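Local coordinates for WAP, Kazal, immunoglobulin, Kunitz and NTR domain-containing protein 2 (Mus musculus, PDB 6MAA) that inhibits myostatin but not activin through domains that include this follistatin domain, and probably inhibits serine proteases and metalloproteases, at residues 22-27 / 34-39; 29-34 / 75-80; 51-56 / 65-70; 59-64 / 82-87. All blocks are in the same frame, centred on the assembly; numbering follows the deposited sequence.

Contact 1 of 4, residues 22-27 / 34-39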
# COMPACT_ATOMS: atom_id res chain seq x y z
N ALA A 22 13.72 5.68 -14.71
CA ALA A 22 13.81 5.01 -13.43
C ALA A 22 12.64 4.05 -13.24
O ALA A 22 11.56 4.25 -13.79
CB ALA A 22 13.81 6.04 -12.30
N THR A 23 12.87 2.99 -12.46
CA THR A 23 11.87 1.96 -12.22
C THR A 23 11.87 1.53 -10.75
O THR A 23 12.86 1.71 -10.03
CB THR A 23 12.08 0.71 -13.09
OG1 THR A 23 13.26 0.03 -12.67
CG2 THR A 23 12.19 1.07 -14.57
N CYS A 24 10.76 0.93 -10.32
CA CYS A 24 10.53 0.54 -8.94
C CYS A 24 10.97 -0.89 -8.60
O CYS A 24 10.87 -1.28 -7.43
CB CYS A 24 9.04 0.68 -8.59
SG CYS A 24 8.54 2.36 -8.13
N ASP A 25 11.48 -1.66 -9.57
CA ASP A 25 11.72 -3.09 -9.38
C ASP A 25 12.50 -3.39 -8.10
O ASP A 25 12.14 -4.30 -7.34
CB ASP A 25 12.48 -3.67 -10.58
CG ASP A 25 11.72 -3.51 -11.88
OD1 ASP A 25 11.60 -2.36 -12.34
OD2 ASP A 25 11.25 -4.52 -12.43
N HIS A 26 13.60 -2.67 -7.86
CA HIS A 26 14.48 -2.97 -6.75
C HIS A 26 14.24 -2.08 -5.54
O HIS A 26 15.14 -1.93 -4.70
CB HIS A 26 15.94 -2.94 -7.19
CG HIS A 26 16.31 -4.09 -8.08
ND1 HIS A 26 16.28 -5.39 -7.64
CD2 HIS A 26 16.71 -4.13 -9.37
CE1 HIS A 26 16.65 -6.19 -8.62
NE2 HIS A 26 16.92 -5.45 -9.68
N PHE A 27 13.03 -1.54 -5.40
CA PHE A 27 12.63 -0.77 -4.23
C PHE A 27 11.43 -1.43 -3.58
O PHE A 27 10.64 -2.11 -4.24
CB PHE A 27 12.29 0.67 -4.61
CG PHE A 27 13.48 1.45 -5.09
CD1 PHE A 27 14.30 2.12 -4.20
CD2 PHE A 27 13.79 1.50 -6.44
CE1 PHE A 27 15.41 2.83 -4.64
CE2 PHE A 27 14.89 2.20 -6.89
CZ PHE A 27 15.70 2.87 -5.99
N SER A 34 1.12 0.55 1.09
CA SER A 34 1.79 1.45 0.17
C SER A 34 2.50 0.66 -0.92
O SER A 34 2.72 -0.54 -0.81
CB SER A 34 2.81 2.30 0.93
OG SER A 34 3.94 1.54 1.28
N GLU A 35 2.83 1.36 -2.00
CA GLU A 35 3.62 0.76 -3.07
C GLU A 35 4.51 1.83 -3.69
O GLU A 35 4.26 3.03 -3.56
CB GLU A 35 2.74 0.09 -4.13
CG GLU A 35 1.98 1.06 -5.02
CD GLU A 35 1.17 0.37 -6.10
OE1 GLU A 35 0.58 1.07 -6.94
OE2 GLU A 35 1.12 -0.88 -6.10
N CYS A 36 5.56 1.36 -4.34
CA CYS A 36 6.49 2.26 -5.02
C CYS A 36 5.87 2.78 -6.31
O CYS A 36 5.17 2.06 -7.02
CB CYS A 36 7.79 1.51 -5.31
SG CYS A 36 9.08 2.45 -6.16
N ASP A 37 6.14 4.06 -6.59
CA ASP A 37 5.79 4.71 -7.84
C ASP A 37 6.99 5.56 -8.24
O ASP A 37 7.85 5.87 -7.42
CB ASP A 37 4.53 5.59 -7.66
CG ASP A 37 3.81 5.91 -8.97
OD1 ASP A 37 4.26 5.52 -10.06
OD2 ASP A 37 2.75 6.57 -8.89
N ILE A 38 7.06 5.92 -9.52
CA ILE A 38 8.12 6.78 -10.03
C ILE A 38 7.52 8.16 -10.29
O ILE A 38 6.64 8.31 -11.15
CB ILE A 38 8.78 6.21 -11.29
CG1 ILE A 38 9.46 4.86 -10.99
CG2 ILE A 38 9.79 7.20 -11.88
CD1 ILE A 38 10.61 4.96 -10.02
N TRP A 39 8.00 9.16 -9.56
CA TRP A 39 7.58 10.55 -9.75
C TRP A 39 8.80 11.42 -9.99
O TRP A 39 9.75 11.39 -9.20
CB TRP A 39 6.80 11.04 -8.53
CG TRP A 39 5.34 10.75 -8.64
CD1 TRP A 39 4.72 9.56 -8.40
CD2 TRP A 39 4.30 11.67 -9.01
NE1 TRP A 39 3.37 9.68 -8.61
CE2 TRP A 39 3.09 10.97 -8.98
CE3 TRP A 39 4.29 13.03 -9.37
CZ2 TRP A 39 1.87 11.57 -9.30
CZ3 TRP A 39 3.08 13.62 -9.68
CH2 TRP A 39 1.88 12.89 -9.64

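Contact 2 of 4, residues 29-34 / 75-80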
# COMPACT_ATOMS: atom_id res chain seq x y z
N CYS A 29 8.44 -0.46 -0.31
CA CYS A 29 7.89 0.52 0.62
C CYS A 29 7.43 -0.22 1.87
O CYS A 29 6.55 -1.09 1.80
CB CYS A 29 6.73 1.26 -0.03
SG CYS A 29 7.28 2.35 -1.37
N LEU A 30 8.03 0.12 3.02
CA LEU A 30 7.75 -0.62 4.25
C LEU A 30 6.33 -0.37 4.76
O LEU A 30 5.77 -1.23 5.45
CB LEU A 30 8.76 -0.26 5.33
CG LEU A 30 10.21 -0.72 5.13
CD1 LEU A 30 11.07 -0.28 6.29
CD2 LEU A 30 10.27 -2.22 4.96
N GLN A 31 5.75 0.79 4.46
CA GLN A 31 4.44 1.13 5.01
C GLN A 31 3.37 0.18 4.49
O GLN A 31 3.21 -0.01 3.28
CB GLN A 31 4.08 2.56 4.63
CG GLN A 31 2.63 2.93 4.90
CD GLN A 31 2.27 2.91 6.38
OE1 GLN A 31 2.94 3.54 7.20
NE2 GLN A 31 1.22 2.18 6.73
N GLN A 32 2.64 -0.42 5.42
CA GLN A 32 1.49 -1.24 5.08
C GLN A 32 0.53 -0.47 4.18
O GLN A 32 0.18 0.68 4.47
CB GLN A 32 0.80 -1.62 6.39
CG GLN A 32 -0.45 -2.42 6.25
CD GLN A 32 -0.99 -2.79 7.60
OE1 GLN A 32 -0.43 -2.41 8.62
NE2 GLN A 32 -2.10 -3.53 7.62
N GLY A 33 0.11 -1.10 3.08
CA GLY A 33 -0.81 -0.51 2.14
C GLY A 33 -0.20 0.40 1.10
O GLY A 33 -0.93 0.98 0.28
N SER A 34 1.12 0.55 1.09
CA SER A 34 1.79 1.45 0.17
C SER A 34 2.50 0.66 -0.92
O SER A 34 2.72 -0.54 -0.81
CB SER A 34 2.81 2.30 0.93
OG SER A 34 3.94 1.54 1.28
N GLU A 75 -6.45 1.81 5.31
CA GLU A 75 -6.55 2.68 6.47
C GLU A 75 -5.20 2.84 7.16
O GLU A 75 -4.83 3.94 7.57
CB GLU A 75 -7.61 2.17 7.45
CG GLU A 75 -7.82 3.05 8.67
CD GLU A 75 -8.49 4.39 8.36
OE1 GLU A 75 -8.74 5.14 9.32
OE2 GLU A 75 -8.76 4.71 7.18
N ALA A 76 -4.46 1.74 7.30
CA ALA A 76 -3.11 1.82 7.86
C ALA A 76 -2.25 2.80 7.08
O ALA A 76 -1.57 3.65 7.66
CB ALA A 76 -2.47 0.43 7.87
N CYS A 77 -2.29 2.71 5.75
CA CYS A 77 -1.47 3.60 4.93
C CYS A 77 -1.92 5.05 5.09
O CYS A 77 -1.08 5.96 5.19
CB CYS A 77 -1.54 3.18 3.46
SG CYS A 77 -0.29 3.97 2.43
N SER A 78 -3.23 5.28 5.13
CA SER A 78 -3.75 6.64 5.26
C SER A 78 -3.28 7.28 6.56
O SER A 78 -2.99 8.48 6.60
CB SER A 78 -5.28 6.59 5.20
OG SER A 78 -5.84 7.88 5.37
N LYS A 79 -3.19 6.49 7.63
CA LYS A 79 -2.79 6.97 8.95
C LYS A 79 -1.30 6.90 9.19
O LYS A 79 -0.81 7.48 10.16
CB LYS A 79 -3.50 6.16 10.03
CG LYS A 79 -4.97 6.45 10.19
CD LYS A 79 -5.39 6.11 11.61
CE LYS A 79 -6.87 6.33 11.81
NZ LYS A 79 -7.23 7.73 11.48
N GLY A 80 -0.55 6.20 8.34
CA GLY A 80 0.87 5.99 8.57
C GLY A 80 1.15 5.11 9.77
O GLY A 80 2.10 5.36 10.51
O HOH W 1 4.01 2.77 9.68

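Contact 3 of 4, residues 51-56 / 65-70. With NO3 (nitrate ion), chain C.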
# COMPACT_ATOMS: atom_id res chain seq x y z
N CYS A 51 -9.40 -1.52 -3.70
CA CYS A 51 -9.68 -2.82 -3.12
C CYS A 51 -10.95 -3.41 -3.72
O CYS A 51 -11.88 -2.68 -4.08
CB CYS A 51 -9.91 -2.70 -1.61
SG CYS A 51 -8.47 -2.11 -0.68
N GLU A 52 -11.01 -4.74 -3.77
CA GLU A 52 -12.24 -5.41 -4.18
C GLU A 52 -13.30 -5.30 -3.09
O GLU A 52 -13.02 -5.47 -1.90
CB GLU A 52 -11.98 -6.89 -4.42
CG GLU A 52 -11.08 -7.18 -5.59
CD GLU A 52 -11.21 -8.60 -6.08
OE1 GLU A 52 -12.27 -9.21 -5.83
OE2 GLU A 52 -10.26 -9.10 -6.70
N LYS A 53 -14.55 -5.06 -3.51
CA LYS A 53 -15.68 -5.14 -2.60
C LYS A 53 -16.09 -6.61 -2.42
O LYS A 53 -17.17 -7.05 -2.81
CB LYS A 53 -16.85 -4.28 -3.05
CG LYS A 53 -17.86 -4.05 -1.92
CD LYS A 53 -19.17 -3.47 -2.40
CE LYS A 53 -19.99 -4.51 -3.14
NZ LYS A 53 -21.35 -4.00 -3.44
N GLU A 54 -15.18 -7.36 -1.83
CA GLU A 54 -15.38 -8.78 -1.55
C GLU A 54 -15.28 -8.91 -0.04
O GLU A 54 -14.19 -8.69 0.52
CB GLU A 54 -14.28 -9.59 -2.24
CG GLU A 54 -14.49 -11.10 -2.20
CD GLU A 54 -15.76 -11.53 -2.89
OE1 GLU A 54 -16.73 -11.90 -2.19
OE2 GLU A 54 -15.80 -11.46 -4.14
N PRO A 55 -16.37 -9.22 0.66
CA PRO A 55 -16.33 -9.13 2.13
C PRO A 55 -15.54 -10.26 2.75
O PRO A 55 -15.67 -11.42 2.39
CB PRO A 55 -17.81 -9.21 2.52
CG PRO A 55 -18.45 -9.96 1.41
CD PRO A 55 -17.71 -9.54 0.16
N SER A 56 -14.70 -9.89 3.71
CA SER A 56 -14.01 -10.83 4.58
C SER A 56 -13.71 -10.04 5.85
O SER A 56 -12.61 -9.50 6.01
CB SER A 56 -12.73 -11.34 3.92
OG SER A 56 -12.19 -12.43 4.64
N THR A 65 -12.97 -2.68 12.92
CA THR A 65 -13.25 -3.75 11.97
C THR A 65 -13.25 -3.20 10.55
O THR A 65 -13.73 -2.08 10.30
CB THR A 65 -14.61 -4.40 12.29
OG1 THR A 65 -14.65 -4.76 13.67
CG2 THR A 65 -14.82 -5.66 11.46
N TYR A 66 -12.73 -3.99 9.61
CA TYR A 66 -12.58 -3.58 8.22
C TYR A 66 -13.28 -4.56 7.29
O TYR A 66 -13.41 -5.75 7.59
CB TYR A 66 -11.09 -3.42 7.87
CG TYR A 66 -10.48 -2.31 8.69
CD1 TYR A 66 -10.52 -0.99 8.24
CD2 TYR A 66 -9.96 -2.55 9.96
CE1 TYR A 66 -10.02 0.04 9.00
CE2 TYR A 66 -9.46 -1.52 10.74
CZ TYR A 66 -9.49 -0.23 10.25
OH TYR A 66 -9.02 0.81 11.01
N TYR A 67 -13.74 -4.03 6.15
CA TYR A 67 -14.53 -4.83 5.22
C TYR A 67 -13.74 -6.04 4.70
O TYR A 67 -14.31 -7.12 4.50
CB TYR A 67 -15.01 -3.93 4.08
CG TYR A 67 -16.05 -4.54 3.17
CD1 TYR A 67 -15.68 -5.29 2.06
CD2 TYR A 67 -17.42 -4.35 3.41
CE1 TYR A 67 -16.63 -5.83 1.21
CE2 TYR A 67 -18.38 -4.89 2.57
CZ TYR A 67 -17.97 -5.64 1.47
OH TYR A 67 -18.91 -6.19 0.63
N ASN A 68 -12.44 -5.86 4.46
CA ASN A 68 -11.51 -6.96 4.22
C ASN A 68 -10.10 -6.46 4.54
O ASN A 68 -9.92 -5.32 4.97
CB ASN A 68 -11.65 -7.55 2.81
CG ASN A 68 -11.34 -6.56 1.71
OD1 ASN A 68 -10.48 -5.68 1.86
ND2 ASN A 68 -12.04 -6.69 0.58
N ARG A 69 -9.11 -7.32 4.34
CA ARG A 69 -7.74 -6.96 4.70
C ARG A 69 -7.21 -5.82 3.84
O ARG A 69 -6.41 -5.01 4.31
CB ARG A 69 -6.82 -8.17 4.57
CG ARG A 69 -7.07 -9.23 5.61
CD ARG A 69 -5.96 -10.24 5.60
NE ARG A 69 -6.18 -11.30 6.57
CZ ARG A 69 -5.21 -12.06 7.07
NH1 ARG A 69 -3.96 -11.84 6.70
NH2 ARG A 69 -5.49 -13.01 7.95
N CYS A 70 -7.63 -5.75 2.57
CA CYS A 70 -7.20 -4.65 1.72
C CYS A 70 -7.68 -3.31 2.27
O CYS A 70 -6.92 -2.33 2.29
CB CYS A 70 -7.67 -4.89 0.29
SG CYS A 70 -7.14 -3.66 -0.92
N NO3 C . -8.61 -6.92 -2.30
O1 NO3 C . -9.59 -6.75 -1.53
O2 NO3 C . -8.59 -6.35 -3.42
O3 NO3 C . -7.65 -7.67 -1.94

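Contact 4 of 4, residues 59-64 / 82-87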
# COMPACT_ATOMS: atom_id res chain seq x y z
N CYS A 59 -11.25 -8.00 12.05
CA CYS A 59 -10.97 -7.21 13.24
C CYS A 59 -9.48 -6.92 13.30
O CYS A 59 -8.66 -7.77 12.95
CB CYS A 59 -11.44 -7.94 14.50
SG CYS A 59 -13.25 -8.03 14.62
N ALA A 60 -9.14 -5.72 13.75
CA ALA A 60 -7.76 -5.26 13.70
C ALA A 60 -7.27 -4.80 15.07
O ALA A 60 -8.05 -4.59 16.00
CB ALA A 60 -7.58 -4.14 12.67
N SER A 61 -5.95 -4.61 15.16
CA SER A 61 -5.28 -4.27 16.41
C SER A 61 -5.60 -2.87 16.91
O SER A 61 -5.24 -2.54 18.04
CB SER A 61 -3.76 -4.43 16.24
OG SER A 61 -3.28 -3.66 15.14
N ASP A 62 -6.27 -2.04 16.11
CA ASP A 62 -6.76 -0.75 16.58
C ASP A 62 -8.11 -0.85 17.26
O ASP A 62 -8.68 0.17 17.66
CB ASP A 62 -6.80 0.28 15.44
CG ASP A 62 -7.72 -0.14 14.29
OD1 ASP A 62 -8.28 -1.26 14.32
OD2 ASP A 62 -7.88 0.66 13.35
N GLY A 63 -8.65 -2.06 17.40
CA GLY A 63 -9.98 -2.24 17.95
C GLY A 63 -11.11 -1.98 16.98
O GLY A 63 -12.27 -1.96 17.40
N LEU A 64 -10.82 -1.78 15.70
CA LEU A 64 -11.83 -1.51 14.70
C LEU A 64 -11.90 -2.67 13.72
O LEU A 64 -11.03 -3.53 13.68
CB LEU A 64 -11.54 -0.19 13.97
CG LEU A 64 -11.38 1.03 14.89
CD1 LEU A 64 -11.06 2.28 14.07
CD2 LEU A 64 -12.62 1.24 15.76
N THR A 82 0.66 0.80 11.55
CA THR A 82 0.60 -0.62 11.26
C THR A 82 -0.61 -1.21 11.96
O THR A 82 -0.83 -0.96 13.15
CB THR A 82 1.87 -1.33 11.74
OG1 THR A 82 3.00 -0.84 11.00
CG2 THR A 82 1.77 -2.83 11.54
N LEU A 83 -1.41 -1.98 11.22
CA LEU A 83 -2.59 -2.65 11.75
C LEU A 83 -2.45 -4.14 11.50
O LEU A 83 -2.22 -4.56 10.37
CB LEU A 83 -3.86 -2.13 11.06
CG LEU A 83 -4.26 -0.67 11.33
CD1 LEU A 83 -5.48 -0.29 10.50
CD2 LEU A 83 -4.52 -0.48 12.82
N SER A 84 -2.60 -4.94 12.55
CA SER A 84 -2.55 -6.39 12.43
C SER A 84 -3.92 -7.00 12.69
O SER A 84 -4.78 -6.40 13.35
CB SER A 84 -1.51 -7.00 13.38
OG SER A 84 -1.73 -6.56 14.70
N VAL A 85 -4.12 -8.20 12.16
CA VAL A 85 -5.39 -8.90 12.29
C VAL A 85 -5.51 -9.49 13.68
O VAL A 85 -4.54 -10.04 14.23
CB VAL A 85 -5.50 -9.98 11.20
CG1 VAL A 85 -6.77 -10.80 11.38
CG2 VAL A 85 -5.45 -9.35 9.81
N VAL A 86 -6.70 -9.38 14.27
CA VAL A 86 -7.04 -10.08 15.51
C VAL A 86 -8.33 -10.86 15.28
O VAL A 86 -9.06 -10.62 14.31
CB VAL A 86 -7.17 -9.14 16.72
CG1 VAL A 86 -5.90 -8.32 16.92
CG2 VAL A 86 -8.38 -8.25 16.58
N THR A 87 -8.59 -11.82 16.17
CA THR A 87 -9.82 -12.60 16.08
C THR A 87 -11.00 -11.75 16.52
O THR A 87 -10.94 -11.10 17.57
CB THR A 87 -9.71 -13.83 16.99
OG1 THR A 87 -8.48 -14.52 16.71
CG2 THR A 87 -10.87 -14.78 16.75
O HOH W 2 -10.65 -10.87 12.03
O HOH W 3 -2.55 -1.15 16.08

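Contact 1 of 4, residues 22-27 / 34-39
Cys24 and Cys36 are joined by a disulfide that ties the loop 22-27 to the strand 34-39 in the N-terminal part of the follistatin domain, the EGF-like subdomain that precedes the Kazal subdomain. No hydrogen bond crosses between the segments, so the covalent link and the apolar contacts beside it hold them together. The SG atoms of Cys24 and Cys36 lie 2.0 Å apart with a disulfide torsion of -77°. Cys36 places its sulfur anti to its own backbone N (chi1 180°), which carries it off the strand to meet Cys24, whose sulfur stands beside its backbone N. Cys24 SG also lies 3.3 Å from Asp37 N, where the bridge rests against the strand backbone.

Ile38, two residues along from Cys36, is the third main participant. Its CG1 branch does most of the touching: CD1 packs 3.8 Å from Cys24 SG and reaches the Thr23 carbonyl carbon, while CG1 itself lies 3.6 Å from Ala22 O. The Ala22 methyl adds a looser apolar contact to CD1. Beyond Cys24 the loop folds into a type I turn, closed by a bond from Phe27 N to Cys24 O. Pro43 of the partner strand 42-47 is touched by Phe27, Cys36 and Ile38, so the hairpin backs this contact. At the end of the turn, Phe27 CB comes within 4.0 Å of Cys36 SG.

Contact 2 of 4, residues 29-34 / 75-80
Gln31, Gln32 and Gly33 lie against Ala76 and Cys77 where the EGF-like part of the follistatin domain meets the helix 69-79 of its Kazal part. Gly33 is the nearest backbone neighbour of Cys77, their CA atoms 5.0 Å apart. Cys77 CB approaches Gln32 O at 3.2 Å, and its sulfur, bound to Cys47, rests against Gly33 and Ser34 CB. The Gln32 side chain, extended beyond CG, runs over the Ala76 methyl, with CD 3.6 Å from Ala76 CB. Both ends of its amide are held: NE2 by Asp73 on the same helix and OE1 by Leu83 N.

Gln31 bends at chi2 (65°) and turns its amide back over its own loop. NE2 donates to Gln32 O at 2.9 Å, in the carbonyl plane on a lone pair, and is also hydrogen-bonded to Ile81 O, which fixes the rotation of the amide. OE1 lies 3.5 Å from Gly80 CA, and a water links OE1 to Gly80 O, the latter bond weak. Gly80, with positive phi, is the C-prime residue of the Schellman motif that ends the helix. Behind these contacts a type II turn from Gln31 to Ser34 shapes the loop; Gln31 O accepts from both Ser34 N and, at 2.6 Å, Ser34 OG.

Contact 3 of 4, residues 51-56 / 65-70
The predicted reactive-bond loop of the Kazal subdomain, residues 51-56, is held against the start of the helix 69-79 by Asn68, Tyr67 and a disulfide. Asn68 ND2 carries the polar grip, donating to two loop carbonyls with both acceptors close to its amide plane. Its bond to Glu54 O is 2.9 Å long and nearly straight (173°); the one to Glu52 O is more bent (134°). These bonds span the predicted site, Lys53-Glu54. At its other end the amide caps the helix, with Asn68 OD1 accepting from Phe71 N. Ser56 N donates to Tyr67 O at 2.9 Å, and Ser56 O receives a CA-H contact from Asn68.

With CG anti to the backbone N (chi1 -169°), Tyr67 extends its ring along the loop, Glu54 N at the ring's edge and in its plane. Pro55 lies alongside, its CB 3.7 Å from Tyr67 CZ, while the Lys53 side chain runs slantwise past the ring, its CG 3.5 Å from Tyr67 OH. At the start of the loop, Cys51 SG and Cys70 SG are bonded, and a nitrate probably left from crystallisation takes a hydrogen bond from Glu52 N to its O2 (2.9 Å). A disulfide-flanked loop braced from within by an asparagine is typical of the binding loop of Kazal inhibitors.

Contact 4 of 4, residues 59-64 / 82-87
Ser61 and Ser84 form the close-knit part of this contact, binding each other through side chain and backbone. Ser84 N donates to Ser61 OG at 3.0 Å in a nearly straight bond (173°), and Ser61 N returns one to Ser84 O at 2.8 Å, bent at its hydrogen (130°). Ser61 can offer both groups to one residue because its OG sits between the backbone N and the carbonyl carbon (chi1 55°). Ala60 CA presses against the same Ser84 oxygen in a CA-H...O contact of 3.2 Å. Next to the serines, Leu83 lays CD2 over Asp62, 3.5 Å from the carboxylate carbon CG; OD2 of that group is hydrogen-bonded to Tyr66 OH.

Here strand 58-60 pairs antiparallel with the weakly bonded strand 85-86 along one side of the small three-stranded sheet of the Kazal subdomain, with Ala60 and Val85 as a non-hydrogen-bonded pair. Leu83, Ala60 and Val85 each also touch Met72 of the helix 69-79.

At Cys59 the link is partly water-mediated. Val86 N donates to Cys59 O at 2.9 Å, almost linearly but from above the carbonyl plane, and Val86 CG2 packs against Cys59 CB. A water bridges the other side, accepting from Cys59 N and donating to Val86 O. A second water lies at the Ser61 end, 2.8 Å from Ser61 OG and weakly bonded to Thr82 O.

Overall arrangement
The four contacts follow the elongated domain from its EGF-like part to its Kazal part. Contact 1 lies at one end, its centre about 25 Å from that of contact 3 and about 28 Å from that of contact 4, and touches neither. Contact 2 joins the halves: Cys29 SG packs on Glu35 and Cys36 of contact 1, Glu75 CG meets Tyr66 OH of contact 3, and Ala76 N packs on Leu83 CD1 of contact 4. Contacts 3 and 4, centres about 13 Å apart, share the Kazal sheet, where Tyr66 lies against Ala60 and Leu83. Of the four, contact 3 alone holds the predicted reactive bond.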